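Local coordinates for GrgF (Penicillium sp. sh18, PDB 6LZH), which acts as a polyketide transferase of the alpha/beta hydrolase fold, taking part in the biosynthesis of the chain-fused fungal polyketide gregatin A, at residues Leu6-Val11 against Trp24-Ser29. Sequence-based numbering, arbitrary orientation.
Sequences LPRSDV and WLFPAS
Ser9 and Leu25 face each other as a hydrogen-bonded antiparallel pair in the beta hairpin of strands 9-14 and 20-26, which forms one margin of the mixed sheet of this alpha/beta hydrolase fold, away from the catalytic residues. Two backbone bonds define the pair: Ser9 N to Leu25 O at 2.9 Å (161° at the hydrogen) and the reciprocal Leu25 N to Ser9 O. Asp10 and Trp24 follow as a non-hydrogen-bonded pair, and strand 20-26 passes the sheet on to strand 62-66 through Trp24 with Leu65 and Phe26 with Cys63.

Aromatic contacts converge on Arg8. CG lies anti to the backbone N (chi1 169°), where it sits over one face of the Phe26 ring, toward the rim. A bend at chi3 turns NE over the Trp24 indole, and the guanidinium beyond it lies flat on the ring, the planes 7° apart. Arg8 CZ stands 3.3 Å from Trp24 CE2 and 3.6 Å from the centroid of the five-membered ring, over its face, a cation-pi contact, while Arg8 CD makes a CH-pi contact over the same ring. Lys45 is a second cation-pi partner of this indole. In the plane of the ring, at its edge, Asp10 OD1 approaches Trp24 NE1 to 3.2 Å, and the carboxylate would probably offset some of the positive charge nearby. An alanine in place of Trp24 would probably leave the Arg8 guanidinium without its flat support and free to swing toward solvent.

Apolar contacts are sparser. On the face carrying Ser9 and Leu25, Val11 CG1 meets Leu25 CB at 3.7 Å, the two side chains crossing at about a right angle. Beyond the paired strands, Leu6 CB packs against Pro27 CG at 4.0 Å. A water closes this end, accepting from Leu6 N at 3.1 Å and donating to Pro27 O at 2.7 Å.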
loop_
_atom_site.group_PDB
_atom_site.type_symbol
_atom_site.label_atom_id
_atom_site.label_comp_id
_atom_site.label_asym_id
_atom_site.label_seq_id
_atom_site.Cartn_x
_atom_site.Cartn_y
_atom_site.Cartn_z
ATOM N N LEU A 6 16.000 -15.918 -32.105
ATOM C CA LEU A 6 16.948 -14.890 -31.694
ATOM C C LEU A 6 17.469 -15.145 -30.274
ATOM O O LEU A 6 16.800 -15.768 -29.456
ATOM C CB LEU A 6 16.305 -13.502 -31.786
ATOM C CG LEU A 6 16.151 -12.899 -33.189
ATOM C CD1 LEU A 6 15.413 -11.569 -33.135
ATOM C CD2 LEU A 6 17.507 -12.718 -33.861
ATOM N N PRO A 7 18.680 -14.681 -29.987
ATOM C CA PRO A 7 19.223 -14.847 -28.639
ATOM C C PRO A 7 18.613 -13.852 -27.667
ATOM O O PRO A 7 18.084 -12.804 -28.031
ATOM C CB PRO A 7 20.732 -14.600 -28.802
ATOM C CG PRO A 7 20.962 -14.285 -30.253
ATOM C CD PRO A 7 19.633 -14.035 -30.904
ATOM N N ARG A 8 18.698 -14.225 -26.409
ATOM C CA ARG A 8 18.259 -13.408 -25.295
ATOM C C ARG A 8 19.264 -12.286 -25.060
ATOM O O ARG A 8 20.453 -12.442 -25.341
ATOM C CB ARG A 8 18.135 -14.331 -24.088
ATOM C CG ARG A 8 17.936 -13.730 -22.748
ATOM C CD ARG A 8 18.176 -14.853 -21.760
ATOM N NE ARG A 8 19.535 -14.816 -21.241
ATOM C CZ ARG A 8 20.042 -15.721 -20.410
ATOM N NH1 ARG A 8 19.301 -16.751 -20.006
ATOM N NH2 ARG A 8 21.290 -15.592 -19.974
ATOM N N SER A 9 18.772 -11.139 -24.580
ATOM C CA SER A 9 19.597 -9.974 -24.278
ATOM C C SER A 9 19.480 -9.614 -22.803
ATOM O O SER A 9 18.416 -9.756 -22.198
ATOM C CB SER A 9 19.181 -8.737 -25.100
ATOM O OG SER A 9 19.554 -8.852 -26.451
ATOM N N ASP A 10 20.584 -9.149 -22.221
ATOM C CA ASP A 10 20.528 -8.530 -20.904
ATOM C C ASP A 10 20.022 -7.105 -21.073
ATOM O O ASP A 10 20.527 -6.359 -21.921
ATOM C CB ASP A 10 21.904 -8.506 -20.251
ATOM C CG ASP A 10 22.416 -9.877 -19.870
ATOM O OD1 ASP A 10 21.687 -10.888 -19.958
ATOM O OD2 ASP A 10 23.581 -9.936 -19.457
ATOM N N VAL A 11 19.035 -6.715 -20.269
ATOM C CA VAL A 11 18.449 -5.383 -20.353
ATOM C C VAL A 11 18.282 -4.838 -18.938
ATOM O O VAL A 11 18.276 -5.577 -17.949
ATOM C CB VAL A 11 17.082 -5.370 -21.094
ATOM C CG1 VAL A 11 17.236 -5.686 -22.575
ATOM C CG2 VAL A 11 16.085 -6.358 -20.428
ATOM N N TRP A 24 15.958 -9.941 -18.726
ATOM C CA TRP A 24 16.243 -10.576 -19.997
ATOM C C TRP A 24 15.142 -10.226 -20.973
ATOM O O TRP A 24 13.959 -10.267 -20.627
ATOM C CB TRP A 24 16.323 -12.104 -19.869
ATOM C CG TRP A 24 17.540 -12.605 -19.174
ATOM C CD1 TRP A 24 18.802 -12.074 -19.239
ATOM C CD2 TRP A 24 17.630 -13.752 -18.325
ATOM N NE1 TRP A 24 19.660 -12.815 -18.473
ATOM C CE2 TRP A 24 18.969 -13.851 -17.898
ATOM C CE3 TRP A 24 16.701 -14.701 -17.869
ATOM C CZ2 TRP A 24 19.413 -14.867 -17.047
ATOM C CZ3 TRP A 24 17.142 -15.709 -17.025
ATOM C CH2 TRP A 24 18.491 -15.783 -16.623
ATOM N N LEU A 25 15.545 -9.912 -22.195
ATOM C CA LEU A 25 14.641 -9.657 -23.297
ATOM C C LEU A 25 14.746 -10.820 -24.276
ATOM O O LEU A 25 15.850 -11.159 -24.711
ATOM C CB LEU A 25 15.009 -8.337 -23.975
ATOM C CG LEU A 25 14.209 -7.919 -25.203
ATOM C CD1 LEU A 25 12.780 -7.658 -24.813
ATOM C CD2 LEU A 25 14.842 -6.666 -25.824
ATOM N N PHE A 26 13.607 -11.442 -24.603
ATOM C CA PHE A 26 13.522 -12.511 -25.604
ATOM C C PHE A 26 12.813 -11.954 -26.837
ATOM O O PHE A 26 11.571 -11.998 -26.928
ATOM C CB PHE A 26 12.787 -13.746 -25.061
ATOM C CG PHE A 26 13.446 -14.380 -23.852
ATOM C CD1 PHE A 26 13.313 -13.807 -22.587
ATOM C CD2 PHE A 26 14.202 -15.548 -23.977
ATOM C CE1 PHE A 26 13.921 -14.384 -21.476
ATOM C CE2 PHE A 26 14.791 -16.138 -22.864
ATOM C CZ PHE A 26 14.655 -15.556 -21.620
ATOM N N PRO A 27 13.549 -11.394 -27.800
ATOM C CA PRO A 27 12.898 -10.719 -28.927
ATOM C C PRO A 27 12.281 -11.695 -29.905
ATOM O O PRO A 27 12.887 -12.704 -30.275
ATOM C CB PRO A 27 14.044 -9.936 -29.585
ATOM C CG PRO A 27 15.273 -10.640 -29.153
ATOM C CD PRO A 27 14.997 -11.129 -27.763
ATOM N N ALA A 28 11.061 -11.375 -30.331
ATOM C CA ALA A 28 10.460 -12.055 -31.465
ATOM C C ALA A 28 11.170 -11.635 -32.751
ATOM O O ALA A 28 11.914 -10.653 -32.783
ATOM C CB ALA A 28 8.974 -11.730 -31.573
ATOM N N SER A 29 10.920 -12.398 -33.821
ATOM C CA SER A 29 11.576 -12.199 -35.109
ATOM C C SER A 29 11.036 -11.009 -35.884
ATOM O O SER A 29 11.630 -10.638 -36.903
ATOM C CB SER A 29 11.435 -13.454 -35.970
ATOM O OG SER A 29 11.997 -14.571 -35.307
HETATM O O HOH W 1 13.272 -14.470 -32.314
#